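Local coordinates for protein putative N-acetyl-gamma-glutamyl-phosphate reductase (Arabidopsis thaliana, PDB 1XYG) that probably catalyses the NADPH-dependent reduction of N-acetyl-L-glutamyl 5-phosphate to the corresponding semialdehyde, a step of arginine biosynthesis in the chloroplast, at residues Tyr142-Thr145 and Glu146-Arg149; Gln338-Asn341 and Ile342-Tyr346; Pro226-Glu229 and Gln230-Asp234; Thr166-Gln169 and Leu170-Pro174. All coordinates share one frame; numbering follows the deposited sequence.

Interaction 1 (Tyr142-Thr145 and Glu146-Arg149); sequences YGLT and EILR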
loop_
_atom_site.group_PDB
_atom_site.type_symbol
_atom_site.label_atom_id
_atom_site.label_comp_id
_atom_site.label_asym_id
_atom_site.label_seq_id
_atom_site.Cartn_x
_atom_site.Cartn_y
_atom_site.Cartn_z
ATOM N N TYR A 142 -21.545 -29.478 3.000
ATOM C CA TYR A 142 -20.471 -28.549 2.643
ATOM C C TYR A 142 -21.039 -27.459 1.733
ATOM O O TYR A 142 -21.587 -27.747 0.667
ATOM C CB TYR A 142 -19.354 -29.307 1.924
ATOM C CG TYR A 142 -18.068 -28.529 1.735
ATOM C CD1 TYR A 142 -17.347 -28.054 2.834
ATOM C CD2 TYR A 142 -17.553 -28.297 0.460
ATOM C CE1 TYR A 142 -16.137 -27.373 2.663
ATOM C CE2 TYR A 142 -16.344 -27.616 0.277
ATOM C CZ TYR A 142 -15.643 -27.162 1.382
ATOM O OH TYR A 142 -14.437 -26.521 1.210
ATOM N N GLY A 143 -20.888 -26.206 2.153
ATOM C CA GLY A 143 -21.442 -25.091 1.397
ATOM C C GLY A 143 -20.792 -24.543 0.131
ATOM O O GLY A 143 -20.832 -23.334 -0.089
ATOM N N LEU A 144 -20.193 -25.391 -0.699
ATOM C CA LEU A 144 -19.587 -24.907 -1.941
ATOM C C LEU A 144 -20.772 -24.855 -2.912
ATOM O O LEU A 144 -21.015 -25.784 -3.693
ATOM C CB LEU A 144 -18.495 -25.874 -2.430
ATOM C CG LEU A 144 -17.690 -25.401 -3.653
ATOM C CD1 LEU A 144 -17.136 -24.005 -3.406
ATOM C CD2 LEU A 144 -16.554 -26.381 -3.934
ATOM N N THR A 145 -21.502 -23.748 -2.839
ATOM C CA THR A 145 -22.720 -23.532 -3.611
ATOM C C THR A 145 -22.845 -24.087 -5.032
ATOM O O THR A 145 -23.737 -24.898 -5.293
ATOM C CB THR A 145 -23.098 -22.038 -3.621
ATOM O OG1 THR A 145 -22.750 -21.453 -2.356
ATOM C CG2 THR A 145 -24.609 -21.890 -3.825
ATOM N N GLU A 146 -21.979 -23.666 -5.948
ATOM C CA GLU A 146 -22.074 -24.140 -7.329
ATOM C C GLU A 146 -21.918 -25.647 -7.507
ATOM O O GLU A 146 -22.356 -26.202 -8.513
ATOM C CB GLU A 146 -21.053 -23.419 -8.219
ATOM C CG GLU A 146 -21.318 -21.936 -8.427
ATOM C CD GLU A 146 -21.052 -21.095 -7.180
ATOM O OE1 GLU A 146 -20.342 -21.572 -6.260
ATOM O OE2 GLU A 146 -21.536 -19.946 -7.128
ATOM N N ILE A 147 -21.300 -26.312 -6.541
ATOM C CA ILE A 147 -21.094 -27.753 -6.629
ATOM C C ILE A 147 -22.158 -28.581 -5.886
ATOM O O ILE A 147 -22.662 -29.573 -6.418
ATOM C CB ILE A 147 -19.698 -28.147 -6.067
ATOM C CG1 ILE A 147 -18.592 -27.324 -6.741
ATOM C CG2 ILE A 147 -19.446 -29.624 -6.283
ATOM C CD1 ILE A 147 -18.365 -27.633 -8.199
ATOM N N LEU A 148 -22.497 -28.183 -4.661
ATOM C CA LEU A 148 -23.475 -28.941 -3.871
ATOM C C LEU A 148 -24.813 -28.225 -3.675
ATOM O O LEU A 148 -25.535 -28.486 -2.712
ATOM C CB LEU A 148 -22.862 -29.289 -2.508
ATOM C CG LEU A 148 -21.580 -30.134 -2.547
ATOM C CD1 LEU A 148 -20.983 -30.273 -1.159
ATOM C CD2 LEU A 148 -21.903 -31.503 -3.114
ATOM N N ARG A 149 -25.141 -27.333 -4.602
ATOM C CA ARG A 149 -26.377 -26.571 -4.531
ATOM C C ARG A 149 -27.592 -27.393 -4.079
ATOM O O ARG A 149 -28.256 -27.044 -3.098
ATOM C CB ARG A 149 -26.687 -25.939 -5.886
ATOM C CG ARG A 149 -27.643 -24.773 -5.761
ATOM C CD ARG A 149 -28.269 -24.455 -7.071
ATOM N NE ARG A 149 -27.331 -24.629 -8.171
ATOM C CZ ARG A 149 -26.389 -23.761 -8.515
ATOM N NH1 ARG A 149 -26.236 -22.628 -7.842
ATOM N NH2 ARG A 149 -25.623 -24.021 -9.564
#
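L148 reaches back over the first helical turn to Y142. Its CB lies 3.8 Å from Y142 O, CG is no nearer, and only CD1 closes in, 3.2 Å from Y142 O and 3.6 Å from Y142 CB, near the plane of the tyrosine ring and at its edge. CG is anti to the carbonyl carbon (chi1 -60°) and the chain then runs straight on, which carries CD1 that far. This is the start of helix 145-153, with L144 at the N-cap position and also the centre of an inverse gamma turn. L144 has no polar side chain to cap the first turn; its carbonyl opens the helix instead, accepting I147 N at 2.9 Å and L148 N at 3.0 Å, from opposite faces of the carbonyl plane, the second bond much the straighter (171°). The apolar leucine side chain packs: L144 CD2 lies alongside I147 CG1 at 3.6 Å, and the same side chain touches Q169 and L170 of helix 163-177. T145 and E146 find polar partners beyond the turn, T145 OG1 in N339 and E146 OE1 in K330. R149 brings its aliphatic CB to 3.2 Å from T145 O, while its guanidinium forms salt bridges with E283 and E348.

Interaction 2 (Gln338-Asn341 and Ile342-Tyr346); sequences QNLN and IMLGY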
loop_
_atom_site.group_PDB
_atom_site.type_symbol
_atom_site.label_atom_id
_atom_site.label_comp_id
_atom_site.label_asym_id
_atom_site.label_seq_id
_atom_site.Cartn_x
_atom_site.Cartn_y
_atom_site.Cartn_z
ATOM N N GLN A 338 -25.005 -16.723 0.109
ATOM C CA GLN A 338 -25.429 -17.421 -1.099
ATOM C C GLN A 338 -26.118 -18.719 -0.689
ATOM O O GLN A 338 -27.136 -19.098 -1.257
ATOM C CB GLN A 338 -24.223 -17.740 -1.989
ATOM C CG GLN A 338 -24.581 -18.127 -3.428
ATOM C CD GLN A 338 -23.355 -18.372 -4.296
ATOM O OE1 GLN A 338 -22.283 -17.820 -4.044
ATOM N NE2 GLN A 338 -23.512 -19.189 -5.331
ATOM N N ASN A 339 -25.559 -19.388 0.313
ATOM C CA ASN A 339 -26.118 -20.646 0.801
ATOM C C ASN A 339 -27.420 -20.439 1.568
ATOM O O ASN A 339 -28.391 -21.165 1.361
ATOM C CB ASN A 339 -25.119 -21.372 1.704
ATOM C CG ASN A 339 -23.985 -21.998 0.930
ATOM O OD1 ASN A 339 -24.194 -22.578 -0.145
ATOM N ND2 ASN A 339 -22.772 -21.904 1.479
ATOM N N LEU A 340 -27.448 -19.447 2.450
ATOM C CA LEU A 340 -28.656 -19.205 3.221
ATOM C C LEU A 340 -29.814 -18.828 2.308
ATOM O O LEU A 340 -30.949 -19.213 2.570
ATOM C CB LEU A 340 -28.447 -18.110 4.263
ATOM C CG LEU A 340 -29.625 -17.968 5.241
ATOM C CD1 LEU A 340 -29.757 -19.243 6.076
ATOM C CD2 LEU A 340 -29.412 -16.777 6.158
ATOM N N ASN A 341 -29.533 -18.079 1.243
ATOM C CA ASN A 341 -30.587 -17.690 0.317
ATOM C C ASN A 341 -31.383 -18.902 -0.141
ATOM O O ASN A 341 -32.594 -18.967 0.074
ATOM C CB ASN A 341 -30.023 -16.954 -0.906
ATOM C CG ASN A 341 -29.804 -15.457 -0.643
ATOM O OD1 ASN A 341 -30.523 -14.840 0.151
ATOM N ND2 ASN A 341 -28.823 -14.869 -1.325
ATOM N N ILE A 342 -30.705 -19.868 -0.755
ATOM C CA ILE A 342 -31.382 -21.056 -1.252
ATOM C C ILE A 342 -31.927 -21.959 -0.145
ATOM O O ILE A 342 -32.921 -22.660 -0.344
ATOM C CB ILE A 342 -30.459 -21.870 -2.190
ATOM C CG1 ILE A 342 -29.212 -22.345 -1.444
ATOM C CG2 ILE A 342 -30.050 -21.006 -3.384
ATOM C CD1 ILE A 342 -28.292 -23.203 -2.292
ATOM N N MET A 343 -31.289 -21.944 1.022
ATOM C CA MET A 343 -31.751 -22.759 2.143
ATOM C C MET A 343 -33.119 -22.272 2.611
ATOM O O MET A 343 -33.932 -23.054 3.100
ATOM C CB MET A 343 -30.762 -22.678 3.307
ATOM C CG MET A 343 -29.480 -23.465 3.091
ATOM S SD MET A 343 -28.165 -22.941 4.207
ATOM C CE MET A 343 -28.569 -23.876 5.712
ATOM N N LEU A 344 -33.359 -20.970 2.463
ATOM C CA LEU A 344 -34.625 -20.363 2.861
ATOM C C LEU A 344 -35.608 -20.228 1.699
ATOM O O LEU A 344 -36.685 -19.647 1.858
ATOM C CB LEU A 344 -34.379 -18.990 3.497
ATOM C CG LEU A 344 -33.722 -19.046 4.885
ATOM C CD1 LEU A 344 -33.473 -17.645 5.460
ATOM C CD2 LEU A 344 -34.633 -19.835 5.798
ATOM N N GLY A 345 -35.236 -20.757 0.538
ATOM C CA GLY A 345 -36.121 -20.696 -0.607
ATOM C C GLY A 345 -36.115 -19.400 -1.393
ATOM O O GLY A 345 -37.020 -19.167 -2.192
ATOM N N TYR A 346 -35.115 -18.550 -1.178
ATOM C CA TYR A 346 -35.034 -17.293 -1.923
ATOM C C TYR A 346 -34.060 -17.425 -3.094
ATOM O O TYR A 346 -33.240 -18.343 -3.135
ATOM C CB TYR A 346 -34.571 -16.137 -1.023
ATOM C CG TYR A 346 -35.541 -15.717 0.063
ATOM C CD1 TYR A 346 -35.713 -16.488 1.214
ATOM C CD2 TYR A 346 -36.323 -14.567 -0.082
ATOM C CE1 TYR A 346 -36.639 -16.129 2.189
ATOM C CE2 TYR A 346 -37.260 -14.198 0.891
ATOM C CZ TYR A 346 -37.412 -14.986 2.019
ATOM O OH TYR A 346 -38.359 -14.656 2.959
#
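N341 O receives Y346 N at 2.8 Å where helix 329-343 ends in a Schellman motif. The donor stands above the carbonyl plane, 38° out of it, and a weaker bond from L344 N reaches the same oxygen. Inside this loop of chain G345 N bonds to I342 O. G345 has positive phi (82°), and a side chain would collide with the carbonyl oxygen of L344, so glycine suits the turn.

The tight part lies one turn back, on the buried side. N339 O takes M343 N in the carbonyl plane at 3.0 Å and is also crowded by carbon: I342 CG1 comes within 3.2 Å and M343 CG within 3.1 Å. I342 places CG1 between its backbone N and carbonyl carbon (chi1 61°), which turns that branch back to the N339 carbonyl. M343's slim chain lies along the same carbonyl, with SD 3.4 Å from N339 O. The N339 amide points away, its ND2 bonding to G143 O. L340 and L344 cross obliquely, L340 CG 3.9 Å from L344 CD1, and both pack on F42 and A85 of the parallel sheet, where leucine fits the apolar surface.

The loose side is the end of the turn, where G345 is exposed and L344 and Y346 are only partly buried. There the Y346 ring meets H41 and F42, while Y346 CB stays 3.6 Å from N341 O.

Interaction 3 (Pro226-Glu229 and Gln230-Asp234); sequences PEIE and QGLSD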
loop_
_atom_site.group_PDB
_atom_site.type_symbol
_atom_site.label_atom_id
_atom_site.label_comp_id
_atom_site.label_asym_id
_atom_site.label_seq_id
_atom_site.Cartn_x
_atom_site.Cartn_y
_atom_site.Cartn_z
ATOM N N PRO A 226 -6.611 -30.696 4.544
ATOM C CA PRO A 226 -7.605 -31.776 4.600
ATOM C C PRO A 226 -8.940 -31.404 3.958
ATOM O O PRO A 226 -9.621 -32.260 3.388
ATOM C CB PRO A 226 -7.722 -32.072 6.098
ATOM C CG PRO A 226 -7.314 -30.781 6.742
ATOM C CD PRO A 226 -6.161 -30.327 5.898
ATOM N N GLU A 227 -9.307 -30.129 4.045
ATOM C CA GLU A 227 -10.560 -29.657 3.460
ATOM C C GLU A 227 -10.466 -29.767 1.932
ATOM O O GLU A 227 -11.385 -30.239 1.259
ATOM C CB GLU A 227 -10.813 -28.200 3.856
ATOM C CG GLU A 227 -12.153 -27.654 3.376
ATOM C CD GLU A 227 -12.351 -26.205 3.760
ATOM O OE1 GLU A 227 -11.677 -25.752 4.705
ATOM O OE2 GLU A 227 -13.181 -25.525 3.128
ATOM N N ILE A 228 -9.331 -29.330 1.401
ATOM C CA ILE A 228 -9.085 -29.370 -0.032
ATOM C C ILE A 228 -9.088 -30.811 -0.543
ATOM O O ILE A 228 -9.765 -31.133 -1.520
ATOM C CB ILE A 228 -7.720 -28.739 -0.372
ATOM C CG1 ILE A 228 -7.768 -27.227 -0.158
ATOM C CG2 ILE A 228 -7.327 -29.087 -1.803
ATOM C CD1 ILE A 228 -6.402 -26.590 -0.139
ATOM N N GLU A 229 -8.326 -31.671 0.125
ATOM C CA GLU A 229 -8.228 -33.068 -0.276
ATOM C C GLU A 229 -9.555 -33.823 -0.155
ATOM O O GLU A 229 -9.847 -34.701 -0.969
ATOM C CB GLU A 229 -7.129 -33.774 0.531
ATOM C CG GLU A 229 -5.765 -33.105 0.416
ATOM C CD GLU A 229 -4.644 -33.951 0.988
ATOM O OE1 GLU A 229 -4.929 -34.784 1.877
ATOM O OE2 GLU A 229 -3.475 -33.777 0.561
ATOM N N GLN A 230 -10.358 -33.480 0.847
ATOM C CA GLN A 230 -11.654 -34.137 1.028
ATOM C C GLN A 230 -12.519 -33.908 -0.212
ATOM O O GLN A 230 -13.058 -34.849 -0.792
ATOM C CB GLN A 230 -12.372 -33.592 2.269
ATOM C CG GLN A 230 -13.757 -34.185 2.483
ATOM C CD GLN A 230 -14.446 -33.649 3.724
ATOM O OE1 GLN A 230 -14.093 -34.002 4.850
ATOM N NE2 GLN A 230 -15.432 -32.787 3.523
ATOM N N GLY A 231 -12.643 -32.650 -0.619
ATOM C CA GLY A 231 -13.437 -32.334 -1.795
ATOM C C GLY A 231 -12.918 -32.988 -3.063
ATOM O O GLY A 231 -13.694 -33.527 -3.849
ATOM N N LEU A 232 -11.606 -32.943 -3.272
ATOM C CA LEU A 232 -11.019 -33.542 -4.462
ATOM C C LEU A 232 -11.109 -35.068 -4.416
ATOM O O LEU A 232 -11.389 -35.712 -5.425
ATOM C CB LEU A 232 -9.560 -33.111 -4.617
ATOM C CG LEU A 232 -9.303 -31.604 -4.680
ATOM C CD1 LEU A 232 -7.850 -31.368 -5.081
ATOM C CD2 LEU A 232 -10.253 -30.936 -5.673
ATOM N N SER A 233 -10.872 -35.648 -3.246
ATOM C CA SER A 233 -10.941 -37.099 -3.108
ATOM C C SER A 233 -12.339 -37.620 -3.426
ATOM O O SER A 233 -12.487 -38.658 -4.071
ATOM C CB SER A 233 -10.550 -37.532 -1.692
ATOM O OG SER A 233 -9.176 -37.304 -1.445
ATOM N N ASP A 234 -13.364 -36.905 -2.973
ATOM C CA ASP A 234 -14.734 -37.330 -3.226
ATOM C C ASP A 234 -15.037 -37.419 -4.714
ATOM O O ASP A 234 -15.711 -38.340 -5.160
ATOM C CB ASP A 234 -15.735 -36.379 -2.569
ATOM C CG ASP A 234 -15.693 -36.443 -1.053
ATOM O OD1 ASP A 234 -15.248 -37.473 -0.496
ATOM O OD2 ASP A 234 -16.122 -35.459 -0.416
#
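E229 O is gripped twice by S233, by its backbone N and by its OG, each at 2.7 Å. The two donors come from opposite faces of the carbonyl plane, N tilted 25° from it and OG standing well above. The hydroxyl is placed there by a chi1 of -68°, with OG anti to the carbonyl carbon and beside S233 N; serine is short enough to fold back on its own helix in this way. The same OG also bonds to V240 N.

These residues belong to helix 224-236 of the dimerisation domain, and the turns are joined by i to i+4 bonds: Q230 N to P226 O at 2.9 Å, L232 N to I228 O at 3.1 Å, and a weak one from G231 N to E227 O. On the face turned to helix 163-177, I228 CG2 and L232 CD1 lie alongside each other 4.0 Å apart, and L232 CG rests 3.2 Å from I228 O. Branched apolar residues suit this buried face. Q230 spans to the backbone of R116 and R118. E229, though buried, has its carboxylate held by salt bridges to K239 and to R314 of the second subunit. E227 reaches R116 and the Y142 hydroxyl, near C163, the active-site residue by similarity.

Interaction 4 (Thr166-Gln169 and Leu170-Pro174); sequences TTIQ and LPLVP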
loop_
_atom_site.group_PDB
_atom_site.type_symbol
_atom_site.label_atom_id
_atom_site.label_comp_id
_atom_site.label_asym_id
_atom_site.label_seq_id
_atom_site.Cartn_x
_atom_site.Cartn_y
_atom_site.Cartn_z
ATOM N N THR A 166 -12.229 -22.810 -1.618
ATOM C CA THR A 166 -13.225 -22.394 -2.596
ATOM C C THR A 166 -12.576 -22.106 -3.954
ATOM O O THR A 166 -13.078 -22.540 -4.986
ATOM C CB THR A 166 -13.988 -21.130 -2.112
ATOM O OG1 THR A 166 -14.770 -21.455 -0.954
ATOM C CG2 THR A 166 -14.905 -20.602 -3.209
ATOM N N THR A 167 -11.459 -21.382 -3.945
ATOM C CA THR A 167 -10.760 -21.045 -5.186
ATOM C C THR A 167 -10.157 -22.268 -5.866
ATOM O O THR A 167 -9.917 -22.254 -7.071
ATOM C CB THR A 167 -9.588 -20.065 -4.951
ATOM O OG1 THR A 167 -8.510 -20.756 -4.300
ATOM C CG2 THR A 167 -10.031 -18.878 -4.101
ATOM N N ILE A 168 -9.916 -23.324 -5.095
ATOM C CA ILE A 168 -9.302 -24.534 -5.638
ATOM C C ILE A 168 -10.298 -25.572 -6.164
ATOM O O ILE A 168 -10.121 -26.113 -7.258
ATOM C CB ILE A 168 -8.394 -25.201 -4.579
ATOM C CG1 ILE A 168 -7.269 -24.242 -4.188
ATOM C CG2 ILE A 168 -7.796 -26.494 -5.131
ATOM C CD1 ILE A 168 -6.543 -24.653 -2.931
ATOM N N GLN A 169 -11.341 -25.846 -5.389
ATOM C CA GLN A 169 -12.324 -26.840 -5.789
ATOM C C GLN A 169 -13.195 -26.434 -6.970
ATOM O O GLN A 169 -13.539 -27.272 -7.793
ATOM C CB GLN A 169 -13.204 -27.221 -4.595
ATOM C CG GLN A 169 -12.409 -27.803 -3.455
ATOM C CD GLN A 169 -13.260 -28.067 -2.244
ATOM O OE1 GLN A 169 -14.026 -29.039 -2.206
ATOM N NE2 GLN A 169 -13.147 -27.192 -1.244
ATOM N N LEU A 170 -13.558 -25.160 -7.067
ATOM C CA LEU A 170 -14.397 -24.731 -8.185
ATOM C C LEU A 170 -13.782 -25.142 -9.532
ATOM O O LEU A 170 -14.475 -25.677 -10.397
ATOM C CB LEU A 170 -14.641 -23.217 -8.129
ATOM C CG LEU A 170 -15.702 -22.790 -7.109
ATOM C CD1 LEU A 170 -15.796 -21.272 -7.059
ATOM C CD2 LEU A 170 -17.040 -23.407 -7.484
ATOM N N PRO A 171 -12.475 -24.889 -9.729
ATOM C CA PRO A 171 -11.869 -25.283 -11.003
ATOM C C PRO A 171 -11.557 -26.780 -11.123
ATOM O O PRO A 171 -11.819 -27.392 -12.154
ATOM C CB PRO A 171 -10.595 -24.437 -11.055
ATOM C CG PRO A 171 -10.253 -24.261 -9.613
ATOM C CD PRO A 171 -11.599 -23.941 -9.021
ATOM N N LEU A 172 -11.012 -27.369 -10.062
ATOM C CA LEU A 172 -10.615 -28.771 -10.096
ATOM C C LEU A 172 -11.693 -29.845 -10.057
ATOM O O LEU A 172 -11.541 -30.894 -10.694
ATOM C CB LEU A 172 -9.600 -29.051 -8.985
ATOM C CG LEU A 172 -8.321 -28.208 -9.009
ATOM C CD1 LEU A 172 -7.325 -28.774 -8.005
ATOM C CD2 LEU A 172 -7.725 -28.204 -10.424
ATOM N N VAL A 173 -12.773 -29.608 -9.320
ATOM C CA VAL A 173 -13.825 -30.617 -9.222
ATOM C C VAL A 173 -14.362 -31.042 -10.586
ATOM O O VAL A 173 -14.386 -32.229 -10.896
ATOM C CB VAL A 173 -14.978 -30.139 -8.318
ATOM C CG1 VAL A 173 -16.121 -31.132 -8.372
ATOM C CG2 VAL A 173 -14.471 -29.989 -6.888
ATOM N N PRO A 174 -14.793 -30.083 -11.420
ATOM C CA PRO A 174 -15.317 -30.412 -12.751
ATOM C C PRO A 174 -14.289 -31.156 -13.610
ATOM O O PRO A 174 -14.635 -32.077 -14.346
ATOM C CB PRO A 174 -15.647 -29.043 -13.339
ATOM C CG PRO A 174 -15.997 -28.246 -12.144
ATOM C CD PRO A 174 -14.937 -28.642 -11.153
#
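The backbone of helix 163-177 is bonded from L172 N to I168 O at 3.2 Å and from V173 N to Q169 O at 2.9 Å, with a weak bond from L170 N to T166 O, but it kinks where the prolines P171 and P174 have no N-H to give. This buried helix lies between helix 224-236 and strands 255-262 and 318-325 of the mixed sheet in the dimerisation domain. The ring of P171 takes the space of the missing bond: its CD lies 3.1 Å from T167 O and its CG 3.0 Å from I168 O. T167 O is not left without a donor, since S323 OG bonds to it.

Apolar branches pair along the helix. I168 and L172 run side by side, CG2 to CD1 at 3.7 Å, towards helix 224-236 and strand 255-262. T166 and L170 do the same with their CG2 and CD1, while T166 OG1 turns to G162 O and Q335. Q169 NE2 bonds to the Y142 hydroxyl, and the glutamine keeps an apolar stem beside V173. Valine's CG2 is anti to its carbonyl carbon, which brings it 3.8 Å from Q169 CB and 3.0 Å from Q169 O.

In the fold
Interaction 1 is the junction of the set, touching all three others. Through the hydroxyl of Y142 it ties the NAD-binding domain to the two dimerisation-domain helices of interactions 3 and 4. On its other flank it meets interaction 2, with E146 OE2 2.8 Å from Q338 NE2 and R149 CG 3.9 Å from I342 CD1. Interactions 3 and 4, centres about 10 Å apart, are packed helix on helix, and G231 CA lies 3.4 Å from Q169 OE1. C163, the active-site residue by similarity, begins helix 163-177. The side chain of T166 in interaction 4 is about 6 Å from that of C163, and Y142 of interaction 1 about 9 Å, whereas interaction 2 lies away from this site.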